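Local coordinates for protein leucine aminopeptidase 2 (Saccharomyces cerevisiae, PDB 2XQ0) that preferentially cleaves di- and tripeptides from the amino end as a zinc-dependent M1 aminopeptidase and has low epoxide hydrolase activity in vitro, at residues P221-Y226 against G260-L265; W237-D242 against S294-I299; L175-S180 against Y194-K199. One frame throughout, in Å; residues are numbered along the deposited sequence.

Overall arrangement
Interaction 3 comes first along the chain. It closes a short loop between 175-180 and 194-199, and packs two sheets of the N-terminal M1 region face to face. Interaction 1 opens after it is complete, pairing strand 223-227 with the neighbouring parallel strand 264-266. It closes a mostly helical loop of 33 residues. Interaction 2 starts inside that loop, at 237-242, and ends beyond it, at 294-299, so interactions 1 and 2 cross. It sets the end of helix 229-239 against the start of the zinc-binding helix 297-311. Interaction 1 lies between the others: I264 packs on I299 and F239, while Y226 and L265 pack on V178. Interactions 2 and 3 do not touch.

Interaction 1. Residues P221-Y226 against G260-L265; sequences PRSTVY and GTYDIL
Three backbone bonds join R222, T224 and Y226 to Y262 and I264. Y262 N donates to R222 O (2.9 Å), I264 N to T224 O (3.1 Å), and Y226 N to I264 O (2.8 Å). V225 pairs with I264 and Y226 with L265 in parallel register. Two side chains add bonds ahead of I264, where the second segment is not yet strand. S223 OG donates a hydrogen bond to Y262 O at 2.8 Å, in the carbonyl plane and on a lone pair. D263 CG stands anti to its own carbonyl carbon (chi1 -68°), and the carboxylate lies beside T224. There D263 OD1 accepts T224 N at 2.9 Å, from above the carboxylate plane and with a bent N-H...O angle of 138°. Donating waters link D263 OD1 to T224 OG1 and D263 OD2 to Y226 OH. D263 OD2 lies at the edge of the Y226 ring, 3.9 Å from CE2, with the ring and carboxylate planes 58° apart. A further water joins R222 NH1 to G260 O, while R222 NH2 forms salt bridges with E251 and E244. Apolar packing is light, with Y226 CB 3.9 Å from L265 CD1. Strand 215-220 pairs with 223-227 on one side, and strand 282-284 continues the sheet beyond 264-266. Helix 243-253 packs on R222 and Y262. Y262 OH hydrogen-bonds T282 OG1, and Y262 touches catalytic E302 on helix 297-311.

Interaction 2. Residues W237-D242 against S294-I299; sequences WEFEND and SNIDVI
The F239 ring meets two isoleucines. I296 CG2 sits at the ring edge, near its plane, 4.1 Å from F239 CD1. I299 CG1 approaches obliquely, 3.8 Å from F239 CE1. The F239 and I296 side chains run past each other in opposite directions, whereas F239 and I299 cross at about a right angle. I296 CD1 stands over one face of the D242 carboxylate, almost straight above D242 CG at 3.7 Å, and these two side chains also cross at about a right angle. I296 CG1 lies between the backbone N and the carbonyl carbon (chi1 48°), and the chain continues extended to CD1 (chi2 -172°). I296 CG2 also lies 3.9 Å from E238 O. D242 OD1 forms a salt bridge with K245. A single water connects the two segments: it donates to E238 OE2 at 2.6 Å and accepts from N295 N at 2.7 Å. E238 OE2 also accepts R293 N and A290 N, and OE1 accepts H291 N, so this buried carboxylate holds the chain leading into S294. F239 and I299 both pack on I264 of strand 264-266. I299 lies two residues before H301, the first histidine of the HExxH zinc-binding motif. The contact joins, by apolar packing and one water bridge, the end of helix 229-239 to the start of the helix bearing H301, E302 and H305 in the M1 peptidase domain.

Interaction 3. Residues L175-S180 against Y194-K199; sequences LPVVFS and YRFEQK
F196 CG is anti to its carbonyl carbon (chi1 -57°), which sets the F196 ring near F179 CB. F179 CG is anti to its backbone N (chi1 176°), and from there the F179 ring brings CD2 to 3.4 Å from F196 CB. The two side chains cross obliquely. F179 CB lies over the centre of the F196 ring, 3.2 Å from its centroid, in a close CH-pi contact. The ring planes are inclined by 34°. V177 O lies at the edge of the F196 ring, 3.6 Å from CZ. V177 itself bridges two aromatics. Its CG1 meets F196 CE2 at 4.0 Å, while its CB lies over the Y194 face and its CG2 is 3.6 Å from Y194 CD2. The tip of Y194 reaches past V177, bringing OH to 3.3 Å from P176 CA. At the other end Q198 NE2 donates to S180 O (3.2 Å), from above the carbonyl plane. NE2 also bonds N280. I171 and A169 of strand 165-172 continue this core around V177 and F179. Strands 177-179 and 194-199 run nearly parallel without backbone pairing, and their axes come within 8.0 Å. They belong to different sheets, whose facing sides pack in the N-terminal beta domain of this M1 enzyme.

Interaction 1. Residues P221-Y226 against G260-L265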
loop_
_atom_site.group_PDB
_atom_site.type_symbol
_atom_site.label_atom_id
_atom_site.label_comp_id
_atom_site.label_asym_id
_atom_site.label_seq_id
_atom_site.Cartn_x
_atom_site.Cartn_y
_atom_site.Cartn_z
ATOM N N PRO A 221 7.939 13.617 -19.387
ATOM C CA PRO A 221 7.085 14.579 -20.102
ATOM C C PRO A 221 5.768 14.880 -19.390
ATOM O O PRO A 221 5.164 15.928 -19.603
ATOM C CB PRO A 221 6.824 13.889 -21.452
ATOM C CG PRO A 221 7.053 12.447 -21.194
ATOM C CD PRO A 221 8.156 12.387 -20.162
ATOM N N ARG A 222 5.313 13.982 -18.529
ATOM C CA ARG A 222 4.110 14.294 -17.772
ATOM C C ARG A 222 4.281 13.932 -16.301
ATOM O O ARG A 222 3.307 13.639 -15.618
ATOM C CB ARG A 222 2.878 13.601 -18.369
ATOM C CG ARG A 222 3.057 12.115 -18.523
ATOM C CD ARG A 222 1.881 11.449 -19.233
ATOM N NE ARG A 222 2.329 10.239 -19.923
ATOM C CZ ARG A 222 1.520 9.373 -20.515
ATOM N NH1 ARG A 222 0.209 9.571 -20.505
ATOM N NH2 ARG A 222 2.025 8.310 -21.117
ATOM N N SER A 223 5.518 14.002 -15.819
ATOM C CA SER A 223 5.830 13.561 -14.465
ATOM C C SER A 223 6.816 14.467 -13.745
ATOM O O SER A 223 7.827 14.863 -14.292
ATOM C CB SER A 223 6.370 12.134 -14.487
ATOM O OG SER A 223 5.386 11.234 -14.962
ATOM N N THR A 224 6.522 14.761 -12.492
ATOM C CA THR A 224 7.402 15.591 -11.696
ATOM C C THR A 224 7.602 14.896 -10.373
ATOM O O THR A 224 6.680 14.288 -9.855
ATOM C CB THR A 224 6.738 16.941 -11.439
ATOM O OG1 THR A 224 6.376 17.538 -12.699
ATOM C CG2 THR A 224 7.657 17.861 -10.661
ATOM N N VAL A 225 8.796 14.974 -9.814
ATOM C CA VAL A 225 8.979 14.476 -8.454
ATOM C C VAL A 225 9.064 15.630 -7.447
ATOM O O VAL A 225 9.643 16.680 -7.747
ATOM C CB VAL A 225 10.206 13.540 -8.339
ATOM C CG1 VAL A 225 11.506 14.287 -8.682
ATOM C CG2 VAL A 225 10.290 12.942 -6.926
ATOM N N TYR A 226 8.467 15.431 -6.269
ATOM C CA TYR A 226 8.468 16.407 -5.181
ATOM C C TYR A 226 9.181 15.790 -3.987
ATOM O O TYR A 226 8.992 14.622 -3.706
ATOM C CB TYR A 226 7.036 16.781 -4.788
ATOM C CG TYR A 226 6.309 17.560 -5.845
ATOM C CD1 TYR A 226 6.306 18.946 -5.822
ATOM C CD2 TYR A 226 5.622 16.912 -6.876
ATOM C CE1 TYR A 226 5.651 19.676 -6.796
ATOM C CE2 TYR A 226 4.958 17.639 -7.856
ATOM C CZ TYR A 226 4.981 19.022 -7.806
ATOM O OH TYR A 226 4.335 19.771 -8.767
ATOM N N GLY A 260 -4.029 12.808 -16.513
ATOM C CA GLY A 260 -3.191 13.951 -16.827
ATOM C C GLY A 260 -1.740 13.727 -16.420
ATOM O O GLY A 260 -0.966 13.105 -17.139
ATOM N N THR A 261 -1.361 14.242 -15.256
ATOM C CA THR A 261 0.008 14.086 -14.806
ATOM C C THR A 261 0.120 12.821 -13.971
ATOM O O THR A 261 -0.871 12.337 -13.425
ATOM C CB THR A 261 0.434 15.273 -13.949
ATOM O OG1 THR A 261 -0.460 15.384 -12.835
ATOM C CG2 THR A 261 0.387 16.563 -14.773
ATOM N N TYR A 262 1.328 12.275 -13.920
ATOM C CA TYR A 262 1.672 11.246 -12.947
ATOM C C TYR A 262 2.880 11.714 -12.125
ATOM O O TYR A 262 4.031 11.615 -12.572
ATOM C CB TYR A 262 1.982 9.901 -13.606
ATOM C CG TYR A 262 2.237 8.864 -12.538
ATOM C CD1 TYR A 262 1.174 8.201 -11.919
ATOM C CD2 TYR A 262 3.517 8.615 -12.075
ATOM C CE1 TYR A 262 1.408 7.268 -10.913
ATOM C CE2 TYR A 262 3.757 7.687 -11.059
ATOM C CZ TYR A 262 2.705 7.024 -10.488
ATOM O OH TYR A 262 2.947 6.117 -9.477
ATOM N N ASP A 263 2.618 12.236 -10.930
ATOM C CA ASP A 263 3.674 12.827 -10.123
ATOM C C ASP A 263 3.962 11.943 -8.929
ATOM O O ASP A 263 3.122 11.148 -8.529
ATOM C CB ASP A 263 3.255 14.216 -9.639
ATOM C CG ASP A 263 3.157 15.226 -10.771
ATOM O OD1 ASP A 263 3.708 14.981 -11.877
ATOM O OD2 ASP A 263 2.547 16.286 -10.538
ATOM N N ILE A 264 5.156 12.095 -8.363
ATOM C CA ILE A 264 5.571 11.326 -7.197
ATOM C C ILE A 264 6.057 12.249 -6.072
ATOM O O ILE A 264 6.891 13.115 -6.303
ATOM C CB ILE A 264 6.686 10.348 -7.575
ATOM C CG1 ILE A 264 6.203 9.405 -8.679
ATOM C CG2 ILE A 264 7.196 9.568 -6.319
ATOM C CD1 ILE A 264 7.310 8.603 -9.322
ATOM N N LEU A 265 5.519 12.069 -4.863
ATOM C CA LEU A 265 6.034 12.739 -3.671
ATOM C C LEU A 265 6.920 11.763 -2.924
ATOM O O LEU A 265 6.440 10.725 -2.487
ATOM C CB LEU A 265 4.884 13.164 -2.734
ATOM C CG LEU A 265 5.314 13.645 -1.342
ATOM C CD1 LEU A 265 6.101 14.917 -1.450
ATOM C CD2 LEU A 265 4.100 13.852 -0.400
HETATM O O HOH W 1 -1.296 12.013 -19.377
HETATM O O HOH W 2 3.959 16.763 -13.641
HETATM O O HOH W 3 3.210 18.638 -11.213
#

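Interaction 2. Residues W237-D242 against S294-I299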
loop_
_atom_site.group_PDB
_atom_site.type_symbol
_atom_site.label_atom_id
_atom_site.label_comp_id
_atom_site.label_asym_id
_atom_site.label_seq_id
_atom_site.Cartn_x
_atom_site.Cartn_y
_atom_site.Cartn_z
ATOM N N TRP A 237 17.137 11.469 -10.402
ATOM C CA TRP A 237 17.935 10.502 -11.137
ATOM C C TRP A 237 17.296 9.120 -11.035
ATOM O O TRP A 237 17.302 8.357 -11.987
ATOM C CB TRP A 237 19.378 10.459 -10.612
ATOM C CG TRP A 237 20.238 9.504 -11.391
ATOM C CD1 TRP A 237 20.968 9.788 -12.511
ATOM C CD2 TRP A 237 20.449 8.115 -11.114
ATOM N NE1 TRP A 237 21.619 8.656 -12.949
ATOM C CE2 TRP A 237 21.323 7.617 -12.103
ATOM C CE3 TRP A 237 19.992 7.245 -10.117
ATOM C CZ2 TRP A 237 21.736 6.286 -12.133
ATOM C CZ3 TRP A 237 20.403 5.919 -10.148
ATOM C CH2 TRP A 237 21.273 5.456 -11.150
ATOM N N GLU A 238 16.727 8.806 -9.880
ATOM C CA GLU A 238 16.231 7.452 -9.650
ATOM C C GLU A 238 15.024 7.141 -10.535
ATOM O O GLU A 238 14.822 5.994 -10.928
ATOM C CB GLU A 238 15.893 7.225 -8.175
ATOM C CG GLU A 238 15.837 5.749 -7.750
ATOM C CD GLU A 238 17.199 5.220 -7.260
ATOM O OE1 GLU A 238 18.118 6.037 -7.065
ATOM O OE2 GLU A 238 17.339 3.994 -7.059
ATOM N N PHE A 239 14.248 8.169 -10.881
ATOM C CA PHE A 239 12.959 7.970 -11.544
ATOM C C PHE A 239 12.950 8.391 -13.003
ATOM O O PHE A 239 12.095 7.950 -13.775
ATOM C CB PHE A 239 11.868 8.775 -10.825
ATOM C CG PHE A 239 11.587 8.310 -9.427
ATOM C CD1 PHE A 239 11.488 6.961 -9.135
ATOM C CD2 PHE A 239 11.383 9.224 -8.412
ATOM C CE1 PHE A 239 11.222 6.534 -7.842
ATOM C CE2 PHE A 239 11.108 8.802 -7.127
ATOM C CZ PHE A 239 11.037 7.455 -6.842
ATOM N N GLU A 240 13.870 9.276 -13.372
ATOM C CA GLU A 240 13.743 9.998 -14.651
ATOM C C GLU A 240 13.998 9.117 -15.860
ATOM O O GLU A 240 13.677 9.508 -16.982
ATOM C CB GLU A 240 14.706 11.191 -14.730
ATOM C CG GLU A 240 16.153 10.767 -14.856
ATOM C CD GLU A 240 17.147 11.938 -14.764
ATOM O OE1 GLU A 240 16.742 13.125 -14.835
ATOM O OE2 GLU A 240 18.349 11.658 -14.615
ATOM N N ASN A 241 14.604 7.953 -15.644
ATOM C CA ASN A 241 14.965 7.085 -16.759
ATOM C C ASN A 241 13.877 6.070 -17.035
ATOM O O ASN A 241 13.933 5.370 -18.028
ATOM C CB ASN A 241 16.270 6.341 -16.476
ATOM C CG ASN A 241 16.644 5.354 -17.585
ATOM O OD1 ASN A 241 17.032 5.755 -18.686
ATOM N ND2 ASN A 241 16.538 4.055 -17.290
ATOM N N ASP A 242 12.874 5.996 -16.165
ATOM C CA ASP A 242 11.993 4.841 -16.186
ATOM C C ASP A 242 10.503 5.130 -16.056
ATOM O O ASP A 242 9.703 4.306 -16.470
ATOM C CB ASP A 242 12.413 3.850 -15.093
ATOM C CG ASP A 242 13.656 3.056 -15.468
ATOM O OD1 ASP A 242 13.502 2.016 -16.148
ATOM O OD2 ASP A 242 14.783 3.467 -15.089
ATOM N N SER A 294 17.143 0.088 -8.342
ATOM C CA SER A 294 16.725 -1.286 -8.047
ATOM C C SER A 294 15.275 -1.453 -7.605
ATOM O O SER A 294 14.666 -2.491 -7.869
ATOM C CB SER A 294 17.611 -1.881 -6.953
ATOM O OG SER A 294 18.980 -1.718 -7.252
ATOM N N ASN A 295 14.728 -0.444 -6.928
ATOM C CA ASN A 295 13.460 -0.592 -6.221
ATOM C C ASN A 295 12.233 0.023 -6.878
ATOM O O ASN A 295 11.218 0.242 -6.214
ATOM C CB ASN A 295 13.579 0.005 -4.822
ATOM C CG ASN A 295 14.574 -0.721 -3.976
ATOM O OD1 ASN A 295 14.882 -1.888 -4.235
ATOM N ND2 ASN A 295 15.096 -0.041 -2.953
ATOM N N ILE A 296 12.302 0.308 -8.165
ATOM C CA ILE A 296 11.255 1.133 -8.761
ATOM C C ILE A 296 9.919 0.427 -9.059
ATOM O O ILE A 296 8.931 1.085 -9.404
ATOM C CB ILE A 296 11.774 1.894 -9.990
ATOM C CG1 ILE A 296 12.539 0.954 -10.911
ATOM C CG2 ILE A 296 12.675 3.050 -9.553
ATOM C CD1 ILE A 296 13.239 1.670 -12.027
ATOM N N ASP A 297 9.866 -0.893 -8.882
ATOM C CA ASP A 297 8.648 -1.617 -9.177
ATOM C C ASP A 297 7.532 -1.137 -8.237
ATOM O O ASP A 297 6.349 -1.180 -8.581
ATOM C CB ASP A 297 8.901 -3.111 -9.066
ATOM C CG ASP A 297 10.180 -3.529 -9.783
ATOM O OD1 ASP A 297 10.702 -2.722 -10.592
ATOM O OD2 ASP A 297 10.667 -4.656 -9.532
ATOM N N VAL A 298 7.907 -0.650 -7.059
ATOM C CA VAL A 298 6.916 -0.050 -6.180
ATOM C C VAL A 298 6.197 1.065 -6.925
ATOM O O VAL A 298 5.041 1.389 -6.616
ATOM C CB VAL A 298 7.532 0.524 -4.887
ATOM C CG1 VAL A 298 6.455 1.244 -4.063
ATOM C CG2 VAL A 298 8.194 -0.589 -4.067
ATOM N N ILE A 299 6.891 1.673 -7.888
ATOM C CA ILE A 299 6.253 2.688 -8.720
ATOM C C ILE A 299 5.341 2.061 -9.804
ATOM O O ILE A 299 4.306 2.606 -10.113
ATOM C CB ILE A 299 7.253 3.681 -9.342
ATOM C CG1 ILE A 299 8.106 4.356 -8.259
ATOM C CG2 ILE A 299 6.492 4.769 -10.082
ATOM C CD1 ILE A 299 7.293 5.287 -7.345
HETATM O O HOH W 4 15.555 2.165 -6.841
#

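Interaction 3. Residues L175-S180 against Y194-K199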
loop_
_atom_site.group_PDB
_atom_site.type_symbol
_atom_site.label_atom_id
_atom_site.label_comp_id
_atom_site.label_asym_id
_atom_site.label_seq_id
_atom_site.Cartn_x
_atom_site.Cartn_y
_atom_site.Cartn_z
ATOM N N LEU A 175 3.973 26.877 4.053
ATOM C CA LEU A 175 4.942 26.087 3.282
ATOM C C LEU A 175 4.242 25.433 2.083
ATOM O O LEU A 175 3.024 25.280 2.096
ATOM C CB LEU A 175 5.564 24.999 4.167
ATOM C CG LEU A 175 6.455 25.448 5.333
ATOM C CD1 LEU A 175 6.749 24.306 6.294
ATOM C CD2 LEU A 175 7.762 26.045 4.814
ATOM N N PRO A 176 5.004 25.068 1.045
ATOM C CA PRO A 176 4.453 24.370 -0.128
ATOM C C PRO A 176 3.495 23.195 0.202
ATOM O O PRO A 176 3.653 22.489 1.197
ATOM C CB PRO A 176 5.711 23.878 -0.847
ATOM C CG PRO A 176 6.742 24.987 -0.565
ATOM C CD PRO A 176 6.427 25.438 0.854
ATOM N N VAL A 177 2.486 23.024 -0.637
ATOM C CA VAL A 177 1.476 21.989 -0.447
ATOM C C VAL A 177 1.379 21.187 -1.725
ATOM O O VAL A 177 1.372 21.754 -2.822
ATOM C CB VAL A 177 0.062 22.585 -0.177
ATOM C CG1 VAL A 177 -1.019 21.486 -0.171
ATOM C CG2 VAL A 177 0.028 23.375 1.117
ATOM N N VAL A 178 1.314 19.872 -1.587
ATOM C CA VAL A 178 0.867 19.045 -2.696
ATOM C C VAL A 178 -0.421 18.331 -2.299
ATOM O O VAL A 178 -0.694 18.129 -1.111
ATOM C CB VAL A 178 1.923 18.049 -3.156
ATOM C CG1 VAL A 178 3.202 18.790 -3.566
ATOM C CG2 VAL A 178 2.200 17.034 -2.056
ATOM N N PHE A 179 -1.212 17.980 -3.306
ATOM C CA PHE A 179 -2.557 17.469 -3.114
ATOM C C PHE A 179 -2.817 16.447 -4.215
ATOM O O PHE A 179 -2.196 16.506 -5.270
ATOM C CB PHE A 179 -3.568 18.610 -3.228
ATOM C CG PHE A 179 -5.006 18.166 -3.142
ATOM C CD1 PHE A 179 -5.603 17.942 -1.911
ATOM C CD2 PHE A 179 -5.766 18.001 -4.298
ATOM C CE1 PHE A 179 -6.937 17.512 -1.825
ATOM C CE2 PHE A 179 -7.084 17.583 -4.232
ATOM C CZ PHE A 179 -7.682 17.351 -2.998
ATOM N N SER A 180 -3.741 15.528 -3.962
ATOM C CA SER A 180 -4.135 14.529 -4.945
ATOM C C SER A 180 -5.061 15.122 -6.004
ATOM O O SER A 180 -6.239 14.737 -6.125
ATOM C CB SER A 180 -4.855 13.395 -4.235
ATOM O OG SER A 180 -5.926 13.911 -3.459
ATOM N N TYR A 194 -2.847 27.300 -2.005
ATOM C CA TYR A 194 -2.665 26.340 -3.076
ATOM C C TYR A 194 -4.019 25.770 -3.499
ATOM O O TYR A 194 -4.721 25.165 -2.686
ATOM C CB TYR A 194 -1.722 25.226 -2.604
ATOM C CG TYR A 194 -0.385 25.776 -2.163
ATOM C CD1 TYR A 194 0.721 25.730 -3.007
ATOM C CD2 TYR A 194 -0.238 26.379 -0.912
ATOM C CE1 TYR A 194 1.929 26.242 -2.622
ATOM C CE2 TYR A 194 0.976 26.894 -0.515
ATOM C CZ TYR A 194 2.052 26.827 -1.376
ATOM O OH TYR A 194 3.262 27.350 -0.987
ATOM N N ARG A 195 -4.380 25.972 -4.768
ATOM C CA ARG A 195 -5.658 25.478 -5.289
ATOM C C ARG A 195 -5.445 24.298 -6.225
ATOM O O ARG A 195 -4.456 24.261 -6.973
ATOM C CB ARG A 195 -6.418 26.590 -6.006
ATOM C CG ARG A 195 -6.700 27.801 -5.135
ATOM C CD ARG A 195 -7.492 28.831 -5.913
ATOM N NE ARG A 195 -7.786 30.019 -5.118
ATOM C CZ ARG A 195 -8.815 30.121 -4.279
ATOM N NH1 ARG A 195 -9.649 29.102 -4.120
ATOM N NH2 ARG A 195 -9.010 31.241 -3.601
ATOM N N PHE A 196 -6.364 23.329 -6.175
ATOM C CA PHE A 196 -6.230 22.094 -6.957
ATOM C C PHE A 196 -7.590 21.688 -7.470
ATOM O O PHE A 196 -8.614 22.095 -6.929
ATOM C CB PHE A 196 -5.718 20.931 -6.094
ATOM C CG PHE A 196 -4.417 21.197 -5.416
ATOM C CD1 PHE A 196 -3.217 20.847 -6.024
ATOM C CD2 PHE A 196 -4.383 21.787 -4.165
ATOM C CE1 PHE A 196 -2.016 21.085 -5.404
ATOM C CE2 PHE A 196 -3.175 22.039 -3.535
ATOM C CZ PHE A 196 -1.989 21.678 -4.154
ATOM N N GLU A 197 -7.597 20.829 -8.472
ATOM C CA GLU A 197 -8.838 20.273 -8.985
ATOM C C GLU A 197 -8.626 18.787 -9.261
ATOM O O GLU A 197 -7.601 18.407 -9.838
ATOM C CB GLU A 197 -9.178 20.987 -10.287
ATOM C CG GLU A 197 -10.605 20.865 -10.709
ATOM C CD GLU A 197 -10.927 21.797 -11.856
ATOM O OE1 GLU A 197 -10.011 22.061 -12.676
ATOM O OE2 GLU A 197 -12.089 22.263 -11.926
ATOM N N GLN A 198 -9.572 17.943 -8.844
ATOM C CA GLN A 198 -9.538 16.528 -9.212
ATOM C C GLN A 198 -10.787 16.300 -10.036
ATOM O O GLN A 198 -11.879 16.218 -9.486
ATOM C CB GLN A 198 -9.529 15.605 -7.985
ATOM C CG GLN A 198 -9.496 14.105 -8.355
ATOM C CD GLN A 198 -8.444 13.812 -9.424
ATOM O OE1 GLN A 198 -8.762 13.708 -10.611
ATOM N NE2 GLN A 198 -7.181 13.710 -9.010
ATOM N N LYS A 199 -10.643 16.269 -11.357
ATOM C CA LYS A 199 -11.816 16.227 -12.231
ATOM C C LYS A 199 -12.343 14.806 -12.490
ATOM O O LYS A 199 -13.435 14.642 -13.031
ATOM C CB LYS A 199 -11.564 16.985 -13.543
ATOM C CG LYS A 199 -11.191 18.446 -13.335
ATOM C CD LYS A 199 -11.566 19.335 -14.526
ATOM C CE LYS A 199 -10.505 19.321 -15.608
ATOM N NZ LYS A 199 -10.709 20.430 -16.594
#